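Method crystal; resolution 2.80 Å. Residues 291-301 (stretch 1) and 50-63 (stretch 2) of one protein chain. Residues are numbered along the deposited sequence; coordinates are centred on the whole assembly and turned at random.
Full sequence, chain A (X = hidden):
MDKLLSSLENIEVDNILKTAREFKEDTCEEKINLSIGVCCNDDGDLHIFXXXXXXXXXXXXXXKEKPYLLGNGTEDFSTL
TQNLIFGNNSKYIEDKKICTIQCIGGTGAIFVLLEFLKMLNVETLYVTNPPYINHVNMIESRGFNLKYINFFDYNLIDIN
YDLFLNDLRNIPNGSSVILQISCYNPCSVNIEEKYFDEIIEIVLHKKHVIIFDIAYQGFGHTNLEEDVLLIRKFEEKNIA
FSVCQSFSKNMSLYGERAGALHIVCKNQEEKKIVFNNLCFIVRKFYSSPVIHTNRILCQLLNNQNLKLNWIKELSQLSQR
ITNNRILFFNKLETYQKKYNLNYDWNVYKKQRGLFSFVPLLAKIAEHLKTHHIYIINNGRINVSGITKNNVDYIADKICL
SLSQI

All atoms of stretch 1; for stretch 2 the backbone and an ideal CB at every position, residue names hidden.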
# COMPACT_ATOMS: atom_id res chain seq x y z
N ILE A 291 5.62 -6.31 -5.67
CA ILE A 291 6.75 -7.10 -6.12
C ILE A 291 7.49 -6.40 -7.26
O ILE A 291 8.71 -6.42 -7.32
CB ILE A 291 6.29 -8.55 -6.43
CG1 ILE A 291 7.41 -9.57 -6.15
CG2 ILE A 291 5.61 -8.64 -7.78
CD1 ILE A 291 7.87 -10.36 -7.32
N HIS A 292 6.74 -5.73 -8.14
CA HIS A 292 7.35 -4.98 -9.24
C HIS A 292 8.33 -3.94 -8.75
O HIS A 292 9.48 -3.90 -9.18
CB HIS A 292 6.29 -4.31 -10.11
CG HIS A 292 6.84 -3.24 -11.00
ND1 HIS A 292 7.41 -3.51 -12.23
CD2 HIS A 292 6.92 -1.89 -10.84
CE1 HIS A 292 7.79 -2.38 -12.79
NE2 HIS A 292 7.51 -1.38 -11.97
N THR A 293 7.87 -3.08 -7.85
CA THR A 293 8.70 -1.98 -7.40
C THR A 293 9.85 -2.53 -6.58
O THR A 293 10.91 -1.94 -6.53
CB THR A 293 7.89 -0.83 -6.73
OG1 THR A 293 7.34 -1.27 -5.48
CG2 THR A 293 6.72 -0.41 -7.62
N ASN A 294 9.67 -3.71 -6.00
CA ASN A 294 10.78 -4.38 -5.34
C ASN A 294 11.85 -4.75 -6.34
O ASN A 294 13.01 -4.41 -6.15
CB ASN A 294 10.32 -5.64 -4.62
CG ASN A 294 11.47 -6.40 -3.99
OD1 ASN A 294 12.39 -6.84 -4.69
ND2 ASN A 294 11.43 -6.57 -2.67
N ARG A 295 11.45 -5.46 -7.38
CA ARG A 295 12.35 -5.85 -8.48
C ARG A 295 13.06 -4.66 -9.16
O ARG A 295 14.28 -4.68 -9.29
CB ARG A 295 11.60 -6.72 -9.50
CG ARG A 295 11.16 -8.08 -8.96
CD ARG A 295 10.16 -8.80 -9.88
NE ARG A 295 10.05 -10.22 -9.56
CZ ARG A 295 9.20 -11.07 -10.13
NH1 ARG A 295 8.36 -10.67 -11.07
NH2 ARG A 295 9.20 -12.35 -9.76
N ILE A 296 12.32 -3.62 -9.58
CA ILE A 296 12.95 -2.43 -10.20
C ILE A 296 14.12 -1.92 -9.37
O ILE A 296 15.15 -1.57 -9.92
CB ILE A 296 11.97 -1.23 -10.35
CG1 ILE A 296 10.62 -1.68 -10.92
CG2 ILE A 296 12.59 -0.11 -11.20
CD1 ILE A 296 10.69 -2.39 -12.29
N LEU A 297 13.94 -1.90 -8.05
CA LEU A 297 14.94 -1.36 -7.13
C LEU A 297 16.20 -2.22 -7.02
O LEU A 297 17.32 -1.73 -7.18
CB LEU A 297 14.32 -1.13 -5.76
CG LEU A 297 14.77 0.22 -5.21
CD1 LEU A 297 13.59 0.94 -4.56
CD2 LEU A 297 15.98 0.10 -4.28
N CYS A 298 16.00 -3.51 -6.73
CA CYS A 298 17.11 -4.46 -6.71
C CYS A 298 17.95 -4.43 -7.99
O CYS A 298 19.17 -4.37 -7.91
CB CYS A 298 16.58 -5.87 -6.47
SG CYS A 298 15.70 -5.98 -4.94
N GLN A 299 17.29 -4.46 -9.15
CA GLN A 299 17.96 -4.46 -10.44
C GLN A 299 18.90 -3.27 -10.61
O GLN A 299 20.10 -3.46 -10.89
CB GLN A 299 16.94 -4.50 -11.58
CG GLN A 299 17.45 -5.18 -12.86
CD GLN A 299 17.18 -6.68 -12.89
OE1 GLN A 299 17.50 -7.41 -11.95
NE2 GLN A 299 16.58 -7.15 -13.98
N LEU A 300 18.37 -2.06 -10.45
CA LEU A 300 19.17 -0.83 -10.51
C LEU A 300 20.33 -0.91 -9.52
O LEU A 300 21.50 -0.97 -9.91
CB LEU A 300 18.32 0.42 -10.22
CG LEU A 300 19.04 1.78 -10.27
CD1 LEU A 300 18.10 2.88 -10.73
CD2 LEU A 300 19.67 2.18 -8.94
N LEU A 301 19.98 -0.92 -8.24
CA LEU A 301 20.94 -0.82 -7.15
C LEU A 301 21.99 -1.94 -7.17
O LEU A 301 23.14 -1.71 -6.79
CB LEU A 301 20.20 -0.80 -5.82
CG LEU A 301 20.65 0.29 -4.86
CD1 LEU A 301 19.54 0.55 -3.83
CD2 LEU A 301 22.01 -0.04 -4.20
N UNK A 50 17.63 7.56 -16.80
CA UNK A 50 17.77 6.52 -17.82
C UNK A 50 18.08 5.20 -17.15
O UNK A 50 17.60 4.15 -17.57
CB UNK A 50 18.86 6.88 -18.83
N UNK A 51 18.90 5.26 -16.09
CA UNK A 51 19.15 4.10 -15.23
C UNK A 51 17.85 3.43 -14.82
O UNK A 51 17.73 2.21 -14.85
CB UNK A 51 19.94 4.52 -13.99
N UNK A 52 16.87 4.25 -14.46
CA UNK A 52 15.56 3.77 -14.04
C UNK A 52 14.76 3.17 -15.19
O UNK A 52 14.17 2.10 -15.03
CB UNK A 52 14.77 4.91 -13.40
N UNK A 53 14.77 3.84 -16.34
CA UNK A 53 14.15 3.28 -17.54
C UNK A 53 14.79 1.94 -17.95
O UNK A 53 14.12 1.07 -18.50
CB UNK A 53 14.25 4.28 -18.69
N UNK A 54 16.08 1.80 -17.67
CA UNK A 54 16.79 0.57 -17.98
C UNK A 54 16.54 -0.53 -16.95
O UNK A 54 16.35 -1.70 -17.31
CB UNK A 54 18.29 0.85 -18.08
N UNK A 55 16.52 -0.17 -15.68
CA UNK A 55 16.10 -1.09 -14.63
C UNK A 55 14.72 -1.65 -14.99
O UNK A 55 14.49 -2.86 -14.89
CB UNK A 55 16.07 -0.39 -13.27
N UNK A 56 13.82 -0.78 -15.43
CA UNK A 56 12.50 -1.22 -15.87
C UNK A 56 12.57 -2.32 -16.92
O UNK A 56 12.03 -3.41 -16.70
CB UNK A 56 11.71 -0.03 -16.42
N UNK A 57 13.24 -2.05 -18.03
CA UNK A 57 13.45 -3.04 -19.08
C UNK A 57 14.06 -4.31 -18.51
O UNK A 57 13.48 -5.38 -18.62
CB UNK A 57 14.35 -2.47 -20.18
N UNK A 58 15.22 -4.17 -17.87
CA UNK A 58 15.87 -5.28 -17.18
C UNK A 58 14.91 -6.18 -16.40
O UNK A 58 15.06 -7.40 -16.39
CB UNK A 58 16.93 -4.73 -16.22
N UNK A 59 13.91 -5.56 -15.76
CA UNK A 59 12.99 -6.29 -14.89
C UNK A 59 11.98 -7.15 -15.63
O UNK A 59 11.63 -8.24 -15.17
CB UNK A 59 12.24 -5.30 -14.00
N UNK A 60 11.51 -6.68 -16.77
CA UNK A 60 10.53 -7.44 -17.52
C UNK A 60 11.25 -8.45 -18.42
O UNK A 60 10.65 -9.05 -19.29
CB UNK A 60 9.64 -6.51 -18.34
N UNK A 61 12.55 -8.61 -18.17
CA UNK A 61 13.39 -9.55 -18.91
C UNK A 61 13.77 -10.75 -18.06
O UNK A 61 13.98 -11.84 -18.58
CB UNK A 61 14.65 -8.85 -19.41
N UNK A 62 13.86 -10.53 -16.75
CA UNK A 62 14.44 -11.51 -15.85
C UNK A 62 13.40 -12.22 -15.00
O UNK A 62 13.72 -13.13 -14.23
CB UNK A 62 15.47 -10.83 -14.94
N UNK A 63 12.16 -11.79 -15.18
CA UNK A 63 11.09 -12.19 -14.29
C UNK A 63 9.81 -12.45 -15.06
O UNK A 63 9.38 -11.62 -15.87
CB UNK A 63 10.86 -11.12 -13.22

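Stretch 1 is helical throughout, and the axis of stretch 2 passes it at 8.5 Å with 115° between the N-to-C directions. Each position is judged by the direction of its CA-to-CB bond and by the nearest atoms of stretch 1.

Positions 50, 53 and 54 have no atom of stretch 1 within 5.5 Å of their ideal CB, so the contact sets no preference; they are Asp 50, Leu 53 and Asn 54. Position 51 points toward stretch 1, its ideal CB 4.1 Å from Leu 300 CD1; a small residue, polar or not, would suit. It is Ser 51, whose OG is hydrogen-bonded elsewhere in the structure.

Position 52 points sideways, with the ideal CB 4.7 Å from Leu 300 CD1. The neighbour is purely hydrocarbon, which favours a medium aliphatic group such as valine, isoleucine or leucine. Val 52 closes the gap: its CG2 lies 3.7 Å from Leu 300 CD1.

At position 55 the backbones come closest: its CA is 5.1 Å from the CA of Leu 300, and its ideal CB, pointing toward stretch 1, is already 3.7 Å from Ile 296 O and 3.9 Å from Leu 300 CB. Such spacing suits a very small residue, alanine, glycine or perhaps serine. Ala 55 fills it, its CB also lying 4.1 Å from Ile 296 CG2.

Position 56 points sideways, its ideal CB 4.9 Å from Ile 296 CD1, with the imidazole of His 292 farther out. An aliphatic residue could pack on the isoleucine, while an acidic or amide group could reach the ring. Asp 56 approaches both: its OD1 is at the edge of the His 292 ring, 3.4 Å from His 292 CE1, and 3.1 Å from Ile 296 CD1. Position 57 points away, leaving room for a long polar chain, and is Lys 57.

At position 58 the ideal CB points toward stretch 1 and lies 3.3 Å from Gln 299 NE2, so a side chain must turn aside from the amide; several types could. Leu 58 is found, and its O is 2.9 Å from Gln 299 NE2.

Position 59 points toward stretch 1, its ideal CB 3.7 Å from Ile 296 CD1 and 4.8 Å from Arg 295 CB. A compact aliphatic residue is expected. Val 59 sets CG2 3.7 Å from Ile 296 CD1 and, with 55, 58 and 62, surrounds the Gln 299 side chain as a knob in a hole.

Positions 60 and 61 have no nearby partner at CB: Thr 60 and Glu 61. Position 62, its ideal CB 4.0 Å from Gln 299 NE2, favours a polar residue, though others could fit; it is Asn 62.

Position 63 has extended angles (-141/130), and its CB points toward stretch 1, 3.3 Å from Arg 295 NH1. An aromatic ring could cover the flat guanidinium, or an acid could meet its charge. Tyr 63 stacks on it, centres 4.2 Å apart and planes at 9°, with Arg 295 CD 3.7 Å from the centroid of the Tyr 63 ring.

Stretch 2 (50-63) DSVLNADKLVTENY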
# COMPACT_ATOMS: atom_id res chain seq x y z
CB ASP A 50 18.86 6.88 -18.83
CG ASP A 50 18.36 7.76 -19.96
OD1 ASP A 50 17.71 8.80 -19.69
OD2 ASP A 50 18.62 7.43 -21.13
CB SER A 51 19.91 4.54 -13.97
OG SER A 51 21.18 5.07 -14.29
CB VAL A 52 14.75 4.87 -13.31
CG1 VAL A 52 13.27 4.56 -13.34
CG2 VAL A 52 15.25 5.02 -11.88
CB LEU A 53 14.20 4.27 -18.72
CG LEU A 53 13.48 5.63 -18.71
CD1 LEU A 53 13.27 6.14 -20.12
CD2 LEU A 53 12.16 5.59 -17.98
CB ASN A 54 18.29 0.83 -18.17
CG ASN A 54 18.58 1.69 -19.40
OD1 ASN A 54 19.66 2.26 -19.52
ND2 ASN A 54 17.61 1.80 -20.30
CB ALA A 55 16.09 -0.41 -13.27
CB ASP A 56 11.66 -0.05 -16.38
CG ASP A 56 10.40 0.18 -15.55
OD1 ASP A 56 10.01 -0.74 -14.80
OD2 ASP A 56 9.79 1.26 -15.67
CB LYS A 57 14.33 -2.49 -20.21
CG LYS A 57 13.56 -1.71 -21.28
CD LYS A 57 14.44 -1.30 -22.46
CE LYS A 57 14.99 0.12 -22.28
NZ LYS A 57 15.75 0.58 -23.49
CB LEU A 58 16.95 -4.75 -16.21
CG LEU A 58 18.42 -4.73 -16.63
CD1 LEU A 58 18.85 -6.06 -17.25
CD2 LEU A 58 18.71 -3.57 -17.57
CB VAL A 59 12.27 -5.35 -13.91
CG1 VAL A 59 10.97 -5.96 -13.40
CG2 VAL A 59 13.19 -5.01 -12.76
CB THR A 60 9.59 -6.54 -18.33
OG1 THR A 60 10.16 -6.29 -19.62
CG2 THR A 60 9.37 -5.22 -17.61
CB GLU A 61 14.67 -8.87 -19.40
CG GLU A 61 14.82 -8.79 -20.91
CD GLU A 61 13.67 -8.07 -21.61
OE1 GLU A 61 13.15 -8.64 -22.60
OE2 GLU A 61 13.29 -6.96 -21.18
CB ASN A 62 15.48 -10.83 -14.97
CG ASN A 62 16.65 -10.30 -15.78
OD1 ASN A 62 16.47 -9.62 -16.79
ND2 ASN A 62 17.86 -10.63 -15.35
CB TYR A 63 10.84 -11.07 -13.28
CG TYR A 63 12.01 -10.72 -12.37
CD1 TYR A 63 12.47 -11.63 -11.41
CD2 TYR A 63 12.62 -9.46 -12.42
CE1 TYR A 63 13.51 -11.31 -10.55
CE2 TYR A 63 13.67 -9.13 -11.57
CZ TYR A 63 14.11 -10.06 -10.64
OH TYR A 63 15.13 -9.73 -9.79
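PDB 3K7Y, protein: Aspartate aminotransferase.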